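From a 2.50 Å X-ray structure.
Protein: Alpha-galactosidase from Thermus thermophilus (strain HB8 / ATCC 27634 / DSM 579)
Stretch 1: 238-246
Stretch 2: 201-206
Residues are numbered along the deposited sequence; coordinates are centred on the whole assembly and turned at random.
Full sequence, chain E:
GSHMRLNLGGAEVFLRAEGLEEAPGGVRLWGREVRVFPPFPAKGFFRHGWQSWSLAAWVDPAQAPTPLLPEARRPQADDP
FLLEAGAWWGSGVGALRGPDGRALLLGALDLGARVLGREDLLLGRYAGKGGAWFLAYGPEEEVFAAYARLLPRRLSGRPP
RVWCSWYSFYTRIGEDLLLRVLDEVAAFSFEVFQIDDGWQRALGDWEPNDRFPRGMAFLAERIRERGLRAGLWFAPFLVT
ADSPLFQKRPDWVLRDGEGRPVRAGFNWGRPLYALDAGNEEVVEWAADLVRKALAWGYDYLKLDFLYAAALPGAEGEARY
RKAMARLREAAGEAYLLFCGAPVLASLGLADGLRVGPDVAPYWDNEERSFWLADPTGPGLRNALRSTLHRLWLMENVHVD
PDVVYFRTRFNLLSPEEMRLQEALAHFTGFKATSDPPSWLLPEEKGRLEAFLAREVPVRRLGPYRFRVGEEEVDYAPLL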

# COMPACT_ATOMS: atom_id res chain seq x y z
N LEU E 238 -35.13 -6.56 15.75
CA LEU E 238 -34.14 -7.27 14.96
C LEU E 238 -34.83 -7.99 13.82
O LEU E 238 -35.91 -8.55 13.99
CB LEU E 238 -33.38 -8.26 15.84
CG LEU E 238 -31.92 -8.56 15.54
CD1 LEU E 238 -31.08 -7.35 15.78
CD2 LEU E 238 -31.48 -9.69 16.42
N VAL E 239 -34.18 -8.02 12.66
CA VAL E 239 -34.76 -8.60 11.47
C VAL E 239 -33.62 -9.06 10.56
O VAL E 239 -32.50 -8.55 10.66
CB VAL E 239 -35.69 -7.56 10.80
CG1 VAL E 239 -34.88 -6.50 10.07
CG2 VAL E 239 -36.66 -8.21 9.89
N THR E 240 -33.88 -10.05 9.72
CA THR E 240 -32.90 -10.49 8.73
C THR E 240 -33.43 -10.24 7.32
O THR E 240 -34.61 -9.92 7.12
CB THR E 240 -32.55 -11.97 8.90
OG1 THR E 240 -33.73 -12.77 8.76
CG2 THR E 240 -31.93 -12.23 10.25
N ALA E 241 -32.55 -10.40 6.33
CA ALA E 241 -32.99 -10.24 4.94
C ALA E 241 -34.10 -11.22 4.58
O ALA E 241 -35.01 -10.86 3.82
CB ALA E 241 -31.81 -10.40 3.98
N ASP E 242 -34.07 -12.43 5.15
CA ASP E 242 -35.10 -13.44 4.90
C ASP E 242 -36.43 -13.14 5.60
O ASP E 242 -37.41 -13.83 5.32
CB ASP E 242 -34.65 -14.81 5.39
CG ASP E 242 -33.27 -15.16 4.92
OD1 ASP E 242 -32.42 -15.51 5.78
OD2 ASP E 242 -33.04 -15.08 3.69
N SER E 243 -36.47 -12.20 6.51
CA SER E 243 -37.72 -11.97 7.22
C SER E 243 -38.77 -11.42 6.27
O SER E 243 -38.48 -10.51 5.49
CB SER E 243 -37.51 -11.00 8.37
OG SER E 243 -36.35 -11.35 9.13
N PRO E 244 -39.99 -11.95 6.29
CA PRO E 244 -41.08 -11.33 5.50
C PRO E 244 -41.21 -9.83 5.76
O PRO E 244 -41.36 -9.06 4.80
CB PRO E 244 -42.32 -12.11 5.96
CG PRO E 244 -41.91 -12.83 7.25
CD PRO E 244 -40.45 -13.11 7.09
N LEU E 245 -41.13 -9.41 7.02
CA LEU E 245 -41.27 -7.99 7.36
C LEU E 245 -40.20 -7.14 6.68
O LEU E 245 -40.47 -5.98 6.33
CB LEU E 245 -41.21 -7.81 8.87
CG LEU E 245 -41.57 -6.42 9.40
CD1 LEU E 245 -43.07 -6.21 9.35
CD2 LEU E 245 -41.04 -6.24 10.81
N PHE E 246 -38.99 -7.67 6.52
CA PHE E 246 -37.94 -6.93 5.81
C PHE E 246 -38.39 -6.59 4.40
O PHE E 246 -38.09 -5.49 3.90
CB PHE E 246 -36.66 -7.75 5.77
CG PHE E 246 -35.44 -6.99 5.29
CD1 PHE E 246 -35.03 -7.07 3.96
CD2 PHE E 246 -34.68 -6.25 6.18
CE1 PHE E 246 -33.90 -6.40 3.52
CE2 PHE E 246 -33.54 -5.57 5.75
CZ PHE E 246 -33.15 -5.64 4.42
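Stretch 2 201-206: RALGDW

Stretch 2 lies on stretch 1 as a tight turn rather than as a paired strand. Ala202 to Asp205 form a type II beta turn, closed by Asp205 N to Ala202 O at 3.0 Å, and its middle residues, Leu203 (phi/psi -63/124) and Gly204 (88/-13), face the segment running from Leu238 through the type I turn Thr240 to Ser243 and into the helix that starts at Pro244. The nearest CA atoms, those of Val239 and Leu203, are 5.0 Å apart, and the two stretches together bury 356 Å².

Leu203 carries the largest share. With chi1 -63° (m) and chi2 178° (t), its side chain reaches across the strand: CB lies 3.6 Å from Leu238 O, while CD1 meets Thr240 CG2 at 3.6 Å and Leu238 CD2 at 4.3 Å. Leu238 has an off-well chi1 of -147°.

Ser243 points toward the turn, and its chi1 of -46° (m) places OG 2.9 Å from Leu203 O, within hydrogen-bonding distance. The same OG accepts a hydrogen bond from Thr240 N (2.9 Å, angle 157°), so the hydroxyl is held inside its own turn although it makes no helix-capping bond. Thr240 adopts chi1 59° (p), which leaves OG1 2.7 Å from a water that also accepts from Leu203 N at 3.3 Å. A second water joins Trp206 NE1 to Leu238 O, each at 2.9 Å.

Gly204 has positive phi, where a CB would jam against the preceding carbonyl O; an ideal CB would also lie 3.5 Å from Leu245 CB and 3.6 Å from Val239 CG2. At the helix start, Pro244 CD packs 4.5 Å from Ala202 CB, and its CG lies 4.1 Å from Asp205 OD2. Asp205, at chi1 -166° (t), also presents OD2 to Arg201 NE at 3.4 Å, a salt bridge with a weak hydrogen bond.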

# COMPACT_ATOMS: atom_id res chain seq x y z
N ARG E 201 -41.65 -18.08 14.16
CA ARG E 201 -41.41 -18.46 12.77
C ARG E 201 -40.16 -17.78 12.20
O ARG E 201 -39.46 -18.38 11.39
CB ARG E 201 -42.62 -18.12 11.90
CG ARG E 201 -43.90 -18.85 12.28
CD ARG E 201 -45.10 -18.33 11.50
NE ARG E 201 -44.97 -18.64 10.07
CZ ARG E 201 -45.11 -19.87 9.57
NH1 ARG E 201 -45.38 -20.89 10.37
NH2 ARG E 201 -44.97 -20.07 8.26
N ALA E 202 -39.87 -16.56 12.63
CA ALA E 202 -38.75 -15.79 12.10
C ALA E 202 -38.59 -14.53 12.95
O ALA E 202 -39.49 -14.15 13.70
CB ALA E 202 -38.96 -15.40 10.63
N LEU E 203 -37.43 -13.89 12.81
CA LEU E 203 -37.28 -12.54 13.33
C LEU E 203 -38.24 -11.61 12.61
O LEU E 203 -38.22 -11.52 11.38
CB LEU E 203 -35.85 -12.06 13.15
CG LEU E 203 -34.77 -12.83 13.90
CD1 LEU E 203 -33.43 -12.23 13.54
CD2 LEU E 203 -35.02 -12.83 15.43
N GLY E 204 -39.09 -10.93 13.37
CA GLY E 204 -40.12 -10.11 12.77
C GLY E 204 -41.42 -10.84 12.48
O GLY E 204 -42.43 -10.18 12.21
N ASP E 205 -41.42 -12.17 12.54
CA ASP E 205 -42.61 -13.01 12.42
C ASP E 205 -42.83 -13.74 13.75
O ASP E 205 -42.59 -14.95 13.87
CB ASP E 205 -42.45 -13.99 11.24
CG ASP E 205 -43.77 -14.66 10.84
OD1 ASP E 205 -44.80 -14.41 11.51
OD2 ASP E 205 -43.76 -15.45 9.87
N TRP E 206 -43.28 -13.00 14.75
CA TRP E 206 -43.45 -13.48 16.12
C TRP E 206 -44.79 -14.19 16.26
O TRP E 206 -45.74 -13.72 16.89
CB TRP E 206 -43.29 -12.33 17.10
CG TRP E 206 -41.95 -11.72 16.94
CD1 TRP E 206 -41.64 -10.56 16.29
CD2 TRP E 206 -40.71 -12.28 17.39
NE1 TRP E 206 -40.28 -10.35 16.33
CE2 TRP E 206 -39.69 -11.40 17.00
CE3 TRP E 206 -40.37 -13.45 18.09
CZ2 TRP E 206 -38.34 -11.64 17.28
CZ3 TRP E 206 -39.04 -13.69 18.36
CH2 TRP E 206 -38.04 -12.79 17.97
O HOH W 1 -35.34 -14.24 10.28
O HOH W 2 -38.48 -8.33 15.25